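Local coordinates for ATP-dependent DNA helicase (Mycobacterium smegmatis, PDB 5V9X), which unwinds RNA:DNA hybrids as an ATP-dependent 3'-to-5' helicase, probably by moving along a single-stranded DNA tracking strand, at residues V103-A108 and V193-A198; T165-L170 and T199-H204. All coordinates share one frame; numbering follows the deposited sequence.

Contact 1 (V103-A108 and V193-A198); sequences VSPLKA and VHAVAA. With nucleotides of chain B.
With V196 turned so that CG1 stands anti to its own carbonyl carbon (chi1 -61°), this methyl is presented to the P105 ring, where V196 CG1 lies 4.3 Å from P105 CB. The next corner of the same ring, P105 CG, meets the methyl of A195, with P105 CG and A195 CB again 4.3 Å apart. One proline edge therefore spans two consecutive residues of the short, weakly bonded helix 194-197, in a small apolar contact that buries 82 Å² in all.

The loop carrying P105 is shaped by S104, whose OG donates to L106 O over 2.8 Å, in the carbonyl plane and on a lone pair. L106 is the N-cap of helix 107-116, and the first turn of that helix receives the DNA: K107 N gives an almost straight bond (175°) to OP1 of DG9 of chain B, 2.7 Å away. The helix end would be expected to favour this phosphate. The K107 chain passes alongside it, bending at chi3, and L106 CD2 packs against the sugar of DT8 of chain B. Sequence and position match motif Ia of superfamily 2 helicases, while 193-198 starts with the last two residues, V193 and H194, of the DEVH sequence of motif II, so the contact joins a DNA-binding loop to the end of the ATPase motif and the short helix there.

V103 ends strand 100-103, which lies between strands 162-165 and 187-191; V196 also packs on F238 of helix 232-240 and L205 of helix 200-213, and A108 faces helix 361-372.

Contact 2 (T165-L170 and T199-H204); sequences TTPESL and TKRGAH. With nucleotides of chain B.
R201 NH2 is held by two acceptors: E168 OE1 at 3.3 Å from R201 NH2, met in the guanidinium plane with an N-H...O angle of 160°, and the backbone carbonyl oxygen of P105. Beside it, R201 NE reaches E168 OE2 over 2.8 Å in a more bent bond. The arginine thus grips the carboxylate side-on, one nitrogen to each oxygen, with the two planes 41° apart. R201 runs extended from CG to NE, whereas E168 folds at its second torsion (chi2 73°), which brings its carboxylate to the guanidinium edge; the two side chains cross at about a right angle. P167 packs obliquely beside the same group, P167 CD lying 4.1 Å from R201 NH2.

This salt bridge lies at the N-terminal ends of helices 167-174 and 200-213 in the first RecA-like domain, and the TPES sequence of the former corresponds to motif Ib of superfamily 2 helicases. T166 is its N-cap: S169 N donates to T166 OG1 over 3.1 Å, and that hydroxyl in turn bonds OP1 of DC10 of chain B, at a modelled length too short to be trusted. S169 OG, one turn further, donates to the same OP1 at 2.6 Å. This phosphate oxygen thus appears to be shared by two hydroxyls, close to a helix end that would probably favour its negative charge.

R201 NH2 also packs on the DNA sugar, 3.6 Å from C4' of DG9 of chain B. H204 turns toward helix 167-174, its ring meeting F171 while its NE2 is hydrogen-bonded to Q466 of helix 461-471.

Both contacts are buried, with centres about 8 Å apart, and each pairs a DNA-binding strand-to-helix junction with a later part of the domain: the end of motif II in contact 1, the helix that follows it in contact 2. Their chemistry differs. Contact 1 is slight and wholly apolar across its segments, whereas contact 2 is larger and built on a salt bridge beside the DNA backbone. Toward the DNA, the first supplies a main-chain amide to the phosphate of DG9 of chain B, the second side-chain hydroxyls to that of DC10 of chain B, so consecutive phosphates are held at the starts of two helices that follow adjacent strands. The segments alternate along the chain, and S104 N bonds T165 O (2.9 Å) where those strands end.

Contact 1 (V103-A108 and V193-A198)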
ATOM      1  N   VAL A 103       0.950 -10.320  14.215  1.00 43.48           N
ATOM      2  CA  VAL A 103       1.712  -9.848  13.064  1.00 42.25           C
ATOM      3  C   VAL A 103       1.182  -8.482  12.654  1.00 43.58           C
ATOM      4  O   VAL A 103      -0.023  -8.323  12.419  1.00 43.90           O
ATOM      5  CB  VAL A 103       1.636 -10.835  11.885  1.00 40.39           C
ATOM      6  CG1 VAL A 103       2.426 -10.304  10.700  1.00 41.22           C
ATOM      7  CG2 VAL A 103       2.152 -12.204  12.301  1.00 36.54           C
ATOM      8  N   SER A 104       2.083  -7.502  12.562  1.00 43.39           N
ATOM      9  CA  SER A 104       1.761  -6.156  12.121  1.00 39.91           C
ATOM     10  C   SER A 104       2.584  -5.786  10.894  1.00 38.96           C
ATOM     11  O   SER A 104       3.788  -6.060  10.851  1.00 38.33           O
ATOM     12  CB  SER A 104       2.026  -5.127  13.229  1.00 37.45           C
ATOM     13  OG  SER A 104       1.896  -3.804  12.730  1.00 36.12           O
ATOM     14  N   PRO A 105       1.970  -5.161   9.886  1.00 38.24           N
ATOM     15  CA  PRO A 105       2.753  -4.716   8.721  1.00 35.80           C
ATOM     16  C   PRO A 105       3.652  -3.527   9.013  1.00 40.35           C
ATOM     17  O   PRO A 105       4.586  -3.277   8.240  1.00 47.41           O
ATOM     18  CB  PRO A 105       1.678  -4.363   7.686  1.00 35.11           C
ATOM     19  CG  PRO A 105       0.470  -4.025   8.502  1.00 39.45           C
ATOM     20  CD  PRO A 105       0.530  -4.893   9.732  1.00 39.18           C
ATOM     21  N   LEU A 106       3.410  -2.793  10.097  1.00 40.98           N
ATOM     22  CA  LEU A 106       4.199  -1.624  10.460  1.00 40.71           C
ATOM     23  C   LEU A 106       4.897  -1.854  11.794  1.00 43.59           C
ATOM     24  O   LEU A 106       4.308  -2.415  12.726  1.00 47.23           O
ATOM     25  CB  LEU A 106       3.320  -0.372  10.542  1.00 37.74           C
ATOM     26  CG  LEU A 106       2.725   0.134   9.227  1.00 30.73           C
ATOM     27  CD1 LEU A 106       1.724   1.240   9.489  1.00 27.84           C
ATOM     28  CD2 LEU A 106       3.827   0.620   8.304  1.00 28.27           C
ATOM     29  N   LYS A 107       6.155  -1.413  11.883  1.00 40.08           N
ATOM     30  CA  LYS A 107       6.908  -1.559  13.126  1.00 38.19           C
ATOM     31  C   LYS A 107       6.309  -0.710  14.241  1.00 42.71           C
ATOM     32  O   LYS A 107       6.161  -1.177  15.377  1.00 45.18           O
ATOM     33  CB  LYS A 107       8.374  -1.184  12.906  1.00 31.28           C
ATOM     34  CG  LYS A 107       9.143  -2.148  12.027  1.00 32.57           C
ATOM     35  CD  LYS A 107      10.627  -1.816  12.002  1.00 32.11           C
ATOM     36  CE  LYS A 107      10.883  -0.444  11.400  1.00 36.06           C
ATOM     37  NZ  LYS A 107      12.340  -0.167  11.262  1.00 42.14           N
ATOM     38  N   ALA A 108       5.969   0.546  13.935  1.00 42.28           N
ATOM     39  CA  ALA A 108       5.420   1.444  14.947  1.00 41.86           C
ATOM     40  C   ALA A 108       4.189   0.845  15.615  1.00 43.40           C
ATOM     41  O   ALA A 108       4.047   0.894  16.843  1.00 44.37           O
ATOM     42  CB  ALA A 108       5.082   2.793  14.317  1.00 40.74           C
ATOM     43  N   VAL A 193      -5.140  -6.480   8.075  1.00 49.93           N
ATOM     44  CA  VAL A 193      -4.974  -7.509   7.054  1.00 48.60           C
ATOM     45  C   VAL A 193      -5.201  -6.964   5.647  1.00 48.51           C
ATOM     46  O   VAL A 193      -4.700  -7.540   4.673  1.00 52.36           O
ATOM     47  CB  VAL A 193      -5.913  -8.692   7.367  1.00 44.67           C
ATOM     48  CG1 VAL A 193      -7.367  -8.256   7.295  1.00 44.03           C
ATOM     49  CG2 VAL A 193      -5.641  -9.871   6.441  1.00 45.89           C
ATOM     50  N   HIS A 194      -5.929  -5.854   5.509  1.00 42.11           N
ATOM     51  CA  HIS A 194      -6.145  -5.271   4.190  1.00 40.73           C
ATOM     52  C   HIS A 194      -4.856  -4.728   3.588  1.00 45.07           C
ATOM     53  O   HIS A 194      -4.736  -4.644   2.362  1.00 57.00           O
ATOM     54  CB  HIS A 194      -7.170  -4.146   4.276  1.00 38.62           C
ATOM     55  CG  HIS A 194      -6.616  -2.894   4.873  1.00 42.91           C
ATOM     56  ND1 HIS A 194      -6.331  -2.776   6.217  1.00 44.68           N
ATOM     57  CD2 HIS A 194      -6.259  -1.717   4.308  1.00 44.55           C
ATOM     58  CE1 HIS A 194      -5.840  -1.574   6.455  1.00 47.54           C
ATOM     59  NE2 HIS A 194      -5.787  -0.911   5.314  1.00 46.60           N
ATOM     60  N   ALA A 195      -3.890  -4.346   4.425  1.00 41.53           N
ATOM     61  CA  ALA A 195      -2.683  -3.691   3.935  1.00 42.21           C
ATOM     62  C   ALA A 195      -1.758  -4.632   3.174  1.00 53.58           C
ATOM     63  O   ALA A 195      -0.853  -4.153   2.480  1.00 65.48           O
ATOM     64  CB  ALA A 195      -1.927  -3.051   5.100  1.00 36.45           C
ATOM     65  N   VAL A 196      -1.952  -5.943   3.284  1.00 50.37           N
ATOM     66  CA  VAL A 196      -1.117  -6.914   2.585  1.00 51.43           C
ATOM     67  C   VAL A 196      -1.917  -7.862   1.707  1.00 53.46           C
ATOM     68  O   VAL A 196      -1.312  -8.594   0.907  1.00 58.17           O
ATOM     69  CB  VAL A 196      -0.249  -7.725   3.572  1.00 49.19           C
ATOM     70  CG1 VAL A 196       0.690  -6.813   4.345  1.00 46.02           C
ATOM     71  CG2 VAL A 196      -1.131  -8.522   4.523  1.00 48.05           C
ATOM     72  N   ALA A 197      -3.248  -7.866   1.810  1.00 48.01           N
ATOM     73  CA  ALA A 197      -4.051  -8.896   1.158  1.00 49.48           C
ATOM     74  C   ALA A 197      -3.830  -8.920  -0.350  1.00 50.41           C
ATOM     75  O   ALA A 197      -3.780  -9.997  -0.957  1.00 54.94           O
ATOM     76  CB  ALA A 197      -5.531  -8.681   1.476  1.00 52.92           C
ATOM     77  N   ALA A 198      -3.684  -7.750  -0.972  1.00 44.87           N
ATOM     78  CA  ALA A 198      -3.618  -7.645  -2.422  1.00 41.09           C
ATOM     79  C   ALA A 198      -2.197  -7.458  -2.941  1.00 42.79           C
ATOM     80  O   ALA A 198      -2.014  -6.978  -4.064  1.00 47.87           O
ATOM     81  CB  ALA A 198      -4.510  -6.501  -2.907  1.00 39.97           C
TER
ATOM     82  P    DG B   9       7.876  -0.108   8.401  1.00 44.08           P
ATOM     83  OP1  DG B   9       7.184  -0.176   9.707  1.00 47.74           O
ATOM     84  OP2  DG B   9       8.838   0.984   8.124  1.00 46.18           O
ATOM     85  O5'  DG B   9       8.618  -1.492   8.144  1.00 46.92           O
ATOM     86  C5'  DG B   9       7.857  -2.687   8.038  1.00 48.12           C
ATOM     87  C4'  DG B   9       8.729  -3.844   7.593  1.00 49.36           C
ATOM     88  O4'  DG B   9       9.084  -3.671   6.198  1.00 49.87           O
ATOM     89  C3'  DG B   9      10.040  -3.990   8.358  1.00 44.76           C
ATOM     90  O3'  DG B   9      10.301  -5.361   8.605  1.00 44.76           O
ATOM     91  C2'  DG B   9      11.074  -3.376   7.416  1.00 44.15           C
ATOM     92  C1'  DG B   9      10.487  -3.686   6.045  1.00 44.58           C
ATOM     93  N9   DG B   9      10.838  -2.699   5.029  1.00 42.31           N
ATOM     94  C8   DG B   9      10.555  -1.355   5.054  1.00 41.78           C
ATOM     95  N7   DG B   9      10.988  -0.715   4.005  1.00 44.39           N
ATOM     96  C5   DG B   9      11.592  -1.695   3.231  1.00 42.93           C
ATOM     97  C6   DG B   9      12.237  -1.593   1.979  1.00 47.94           C
ATOM     98  O6   DG B   9      12.408  -0.582   1.284  1.00 51.59           O
ATOM     99  N1   DG B   9      12.713  -2.826   1.541  1.00 57.60           N
ATOM    100  C2   DG B   9      12.579  -4.010   2.229  1.00 55.67           C
ATOM    101  N2   DG B   9      13.103  -5.100   1.645  1.00 57.16           N
ATOM    102  N3   DG B   9      11.974  -4.119   3.408  1.00 46.02           N
ATOM    103  C4   DG B   9      11.508  -2.924   3.846  1.00 43.48           C
ATOM    104  P    DT B   8       8.568   4.427   4.992  1.00 46.82           P
ATOM    105  OP1  DT B   8       8.595   5.190   6.256  1.00 48.59           O
ATOM    106  OP2  DT B   8       9.817   4.254   4.218  1.00 47.28           O
ATOM    107  O5'  DT B   8       7.956   2.978   5.272  1.00 44.76           O
ATOM    108  C5'  DT B   8       6.615   2.850   5.735  1.00 41.95           C
ATOM    109  C4'  DT B   8       6.101   1.438   5.519  1.00 44.58           C
ATOM    110  O4'  DT B   8       5.875   1.205   4.118  1.00 41.69           O
ATOM    111  C3'  DT B   8       7.060   0.338   5.948  1.00 47.49           C
ATOM    112  O3'  DT B   8       6.742  -0.075   7.265  1.00 48.48           O
ATOM    113  C2'  DT B   8       6.820  -0.795   4.926  1.00 45.75           C
ATOM    114  C1'  DT B   8       5.858  -0.180   3.903  1.00 40.69           C
ATOM    115  N1   DT B   8       6.238  -0.442   2.485  1.00 44.39           N
ATOM    116  C2   DT B   8       5.421  -1.228   1.706  1.00 46.75           C
ATOM    117  O2   DT B   8       4.390  -1.728   2.116  1.00 48.41           O
ATOM    118  N3   DT B   8       5.856  -1.407   0.421  1.00 53.84           N
ATOM    119  C4   DT B   8       7.005  -0.890  -0.152  1.00 55.33           C
ATOM    120  O4   DT B   8       7.311  -1.108  -1.321  1.00 58.54           O
ATOM    121  C5   DT B   8       7.817  -0.075   0.720  1.00 47.96           C
ATOM    122  C7   DT B   8       9.085   0.541   0.211  1.00 48.96           C
ATOM    123  C6   DT B   8       7.399   0.107   1.981  1.00 44.99           C
TER

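Contact 2 (T165-L170 and T199-H204)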
ATOM      1  N   THR A 165       5.488  -9.288  15.900  1.00 32.27           N
ATOM      2  CA  THR A 165       6.498  -9.272  14.849  1.00 39.64           C
ATOM      3  C   THR A 165       5.872  -8.762  13.554  1.00 45.69           C
ATOM      4  O   THR A 165       4.706  -8.358  13.518  1.00 54.28           O
ATOM      5  CB  THR A 165       7.115 -10.663  14.666  1.00 41.21           C
ATOM      6  OG1 THR A 165       8.122 -10.610  13.649  1.00 49.41           O
ATOM      7  CG2 THR A 165       6.049 -11.677  14.265  1.00 34.54           C
ATOM      8  N   THR A 166       6.664  -8.783  12.491  1.00 45.83           N
ATOM      9  CA  THR A 166       6.276  -8.404  11.142  1.00 48.32           C
ATOM     10  C   THR A 166       6.233  -9.632  10.239  1.00 54.81           C
ATOM     11  O   THR A 166       6.737 -10.702  10.598  1.00 56.31           O
ATOM     12  CB  THR A 166       7.266  -7.375  10.577  1.00 46.36           C
ATOM     13  OG1 THR A 166       8.579  -7.948  10.525  1.00 48.85           O
ATOM     14  CG2 THR A 166       7.288  -6.121  11.438  1.00 46.42           C
ATOM     15  N   PRO A 167       5.620  -9.521   9.054  1.00 53.64           N
ATOM     16  CA  PRO A 167       5.677 -10.655   8.116  1.00 50.27           C
ATOM     17  C   PRO A 167       7.094 -11.000   7.702  1.00 46.91           C
ATOM     18  O   PRO A 167       7.450 -12.183   7.638  1.00 51.86           O
ATOM     19  CB  PRO A 167       4.834 -10.169   6.928  1.00 50.48           C
ATOM     20  CG  PRO A 167       3.934  -9.129   7.498  1.00 51.77           C
ATOM     21  CD  PRO A 167       4.739  -8.447   8.559  1.00 54.10           C
ATOM     22  N   GLU A 168       7.919  -9.989   7.429  1.00 42.08           N
ATOM     23  CA  GLU A 168       9.307 -10.232   7.049  1.00 39.50           C
ATOM     24  C   GLU A 168      10.063 -10.949   8.161  1.00 44.20           C
ATOM     25  O   GLU A 168      10.799 -11.909   7.909  1.00 48.75           O
ATOM     26  CB  GLU A 168       9.994  -8.909   6.696  1.00 37.60           C
ATOM     27  CG  GLU A 168       9.553  -8.282   5.376  1.00 37.90           C
ATOM     28  CD  GLU A 168       8.160  -7.674   5.433  1.00 44.06           C
ATOM     29  OE1 GLU A 168       7.604  -7.536   6.546  1.00 44.01           O
ATOM     30  OE2 GLU A 168       7.617  -7.334   4.358  1.00 45.06           O
ATOM     31  N   SER A 169       9.894 -10.497   9.405  1.00 46.33           N
ATOM     32  CA  SER A 169      10.631 -11.105  10.508  1.00 44.51           C
ATOM     33  C   SER A 169      10.088 -12.486  10.850  1.00 43.72           C
ATOM     34  O   SER A 169      10.855 -13.376  11.238  1.00 50.77           O
ATOM     35  CB  SER A 169      10.602 -10.195  11.731  1.00 43.06           C
ATOM     36  OG  SER A 169      11.571  -9.169  11.616  1.00 43.63           O
ATOM     37  N   LEU A 170       8.775 -12.688  10.722  1.00 41.95           N
ATOM     38  CA  LEU A 170       8.228 -14.034  10.864  1.00 42.65           C
ATOM     39  C   LEU A 170       8.870 -14.984   9.865  1.00 41.24           C
ATOM     40  O   LEU A 170       9.158 -16.142  10.188  1.00 43.96           O
ATOM     41  CB  LEU A 170       6.710 -14.019  10.680  1.00 45.16           C
ATOM     42  CG  LEU A 170       6.043 -15.395  10.781  1.00 42.50           C
ATOM     43  CD1 LEU A 170       6.269 -15.992  12.164  1.00 44.30           C
ATOM     44  CD2 LEU A 170       4.558 -15.321  10.458  1.00 33.28           C
ATOM     45  N   THR A 199      -1.188  -7.830  -2.156  1.00 42.40           N
ATOM     46  CA  THR A 199       0.202  -7.630  -2.541  1.00 46.75           C
ATOM     47  C   THR A 199       0.978  -8.932  -2.411  1.00 52.11           C
ATOM     48  O   THR A 199       0.557  -9.869  -1.726  1.00 51.69           O
ATOM     49  CB  THR A 199       0.884  -6.552  -1.687  1.00 42.08           C
ATOM     50  OG1 THR A 199       0.814  -6.922  -0.303  1.00 42.13           O
ATOM     51  CG2 THR A 199       0.213  -5.201  -1.887  1.00 38.10           C
ATOM     52  N   LYS A 200       2.135  -8.970  -3.079  1.00 52.77           N
ATOM     53  CA  LYS A 200       3.053 -10.089  -2.914  1.00 50.76           C
ATOM     54  C   LYS A 200       3.625 -10.151  -1.507  1.00 51.06           C
ATOM     55  O   LYS A 200       4.134 -11.201  -1.102  1.00 59.00           O
ATOM     56  CB  LYS A 200       4.190 -10.003  -3.932  1.00 46.63           C
ATOM     57  CG  LYS A 200       3.737 -10.115  -5.373  1.00 44.47           C
ATOM     58  CD  LYS A 200       4.921 -10.251  -6.312  1.00 40.81           C
ATOM     59  CE  LYS A 200       4.478 -10.143  -7.761  1.00 44.71           C
ATOM     60  NZ  LYS A 200       5.601 -10.371  -8.708  1.00 48.74           N
ATOM     61  N   ARG A 201       3.564  -9.050  -0.756  1.00 45.77           N
ATOM     62  CA  ARG A 201       3.942  -9.099   0.649  1.00 42.59           C
ATOM     63  C   ARG A 201       2.992  -9.994   1.441  1.00 46.17           C
ATOM     64  O   ARG A 201       3.424 -10.732   2.332  1.00 47.53           O
ATOM     65  CB  ARG A 201       3.973  -7.685   1.229  1.00 44.19           C
ATOM     66  CG  ARG A 201       4.633  -7.582   2.594  1.00 48.19           C
ATOM     67  CD  ARG A 201       4.587  -6.157   3.115  1.00 47.71           C
ATOM     68  NE  ARG A 201       5.173  -6.044   4.447  1.00 49.50           N
ATOM     69  CZ  ARG A 201       4.908  -5.057   5.298  1.00 43.72           C
ATOM     70  NH1 ARG A 201       4.056  -4.098   4.958  1.00 34.39           N
ATOM     71  NH2 ARG A 201       5.487  -5.033   6.492  1.00 40.50           N
ATOM     72  N   GLY A 202       1.695  -9.943   1.122  1.00 42.94           N
ATOM     73  CA  GLY A 202       0.732 -10.810   1.787  1.00 38.61           C
ATOM     74  C   GLY A 202       0.822 -12.250   1.327  1.00 45.63           C
ATOM     75  O   GLY A 202       0.637 -13.177   2.121  1.00 49.77           O
ATOM     76  N   ALA A 203       1.099 -12.456   0.036  1.00 46.98           N
ATOM     77  CA  ALA A 203       1.365 -13.805  -0.450  1.00 42.32           C
ATOM     78  C   ALA A 203       2.587 -14.388   0.244  1.00 40.29           C
ATOM     79  O   ALA A 203       2.595 -15.562   0.638  1.00 41.28           O
ATOM     80  CB  ALA A 203       1.559 -13.793  -1.963  1.00 37.84           C
ATOM     81  N   HIS A 204       3.628 -13.571   0.402  1.00 35.46           N
ATOM     82  CA  HIS A 204       4.754 -13.919   1.260  1.00 34.20           C
ATOM     83  C   HIS A 204       4.272 -14.279   2.661  1.00 40.33           C
ATOM     84  O   HIS A 204       4.688 -15.292   3.238  1.00 32.59           O
ATOM     85  CB  HIS A 204       5.727 -12.738   1.293  1.00 31.89           C
ATOM     86  CG  HIS A 204       7.104 -13.081   1.765  1.00 43.18           C
ATOM     87  ND1 HIS A 204       7.469 -13.038   3.093  1.00 39.97           N
ATOM     88  CD2 HIS A 204       8.218 -13.428   1.079  1.00 38.93           C
ATOM     89  CE1 HIS A 204       8.745 -13.362   3.206  1.00 40.07           C
ATOM     90  NE2 HIS A 204       9.223 -13.605   1.999  1.00 41.97           N
TER
ATOM     91  P    DC B  10      11.331  -5.792   9.760  1.00 48.42           P
ATOM     92  OP1  DC B  10      10.879  -7.101  10.283  1.00 54.96           O
ATOM     93  OP2  DC B  10      11.525  -4.650  10.679  1.00 46.62           O
ATOM     94  O5'  DC B  10      12.709  -5.995   8.985  1.00 43.99           O
ATOM     95  C5'  DC B  10      12.905  -7.135   8.179  1.00 43.34           C
ATOM     96  C4'  DC B  10      14.256  -7.066   7.501  1.00 44.44           C
ATOM     97  O4'  DC B  10      14.201  -6.125   6.403  1.00 45.96           O
ATOM     98  C3'  DC B  10      15.403  -6.600   8.405  1.00 44.07           C
ATOM     99  O3'  DC B  10      16.433  -7.557   8.403  1.00 46.53           O
ATOM    100  C2'  DC B  10      15.865  -5.283   7.775  1.00 47.45           C
ATOM    101  C1'  DC B  10      15.433  -5.461   6.333  1.00 49.21           C
ATOM    102  N1   DC B  10      15.247  -4.179   5.604  1.00 50.60           N
ATOM    103  C2   DC B  10      15.706  -4.064   4.290  1.00 51.98           C
ATOM    104  O2   DC B  10      16.250  -5.041   3.758  1.00 56.18           O
ATOM    105  N3   DC B  10      15.536  -2.889   3.633  1.00 49.54           N
ATOM    106  C4   DC B  10      14.942  -1.863   4.249  1.00 53.85           C
ATOM    107  N4   DC B  10      14.798  -0.722   3.566  1.00 66.46           N
ATOM    108  C5   DC B  10      14.471  -1.961   5.592  1.00 46.06           C
ATOM    109  C6   DC B  10      14.643  -3.125   6.225  1.00 46.48           C
ATOM    110  P    DG B   9       7.876  -0.108   8.401  1.00 44.08           P
ATOM    111  OP1  DG B   9       7.184  -0.176   9.707  1.00 47.74           O
ATOM    112  OP2  DG B   9       8.838   0.984   8.124  1.00 46.18           O
ATOM    113  O5'  DG B   9       8.618  -1.492   8.144  1.00 46.92           O
ATOM    114  C5'  DG B   9       7.857  -2.687   8.038  1.00 48.12           C
ATOM    115  C4'  DG B   9       8.729  -3.844   7.593  1.00 49.36           C
ATOM    116  O4'  DG B   9       9.084  -3.671   6.198  1.00 49.87           O
ATOM    117  C3'  DG B   9      10.040  -3.990   8.358  1.00 44.76           C
ATOM    118  O3'  DG B   9      10.301  -5.361   8.605  1.00 44.76           O
ATOM    119  C2'  DG B   9      11.074  -3.376   7.416  1.00 44.15           C
ATOM    120  C1'  DG B   9      10.487  -3.686   6.045  1.00 44.58           C
ATOM    121  N9   DG B   9      10.838  -2.699   5.029  1.00 42.31           N
ATOM    122  C8   DG B   9      10.555  -1.355   5.054  1.00 41.78           C
ATOM    123  N7   DG B   9      10.988  -0.715   4.005  1.00 44.39           N
ATOM    124  C5   DG B   9      11.592  -1.695   3.231  1.00 42.93           C
ATOM    125  C6   DG B   9      12.237  -1.593   1.979  1.00 47.94           C
ATOM    126  O6   DG B   9      12.408  -0.582   1.284  1.00 51.59           O
ATOM    127  N1   DG B   9      12.713  -2.826   1.541  1.00 57.60           N
ATOM    128  C2   DG B   9      12.579  -4.010   2.229  1.00 55.67           C
ATOM    129  N2   DG B   9      13.103  -5.100   1.645  1.00 57.16           N
ATOM    130  N3   DG B   9      11.974  -4.119   3.408  1.00 46.02           N
ATOM    131  C4   DG B   9      11.508  -2.924   3.846  1.00 43.48           C
TER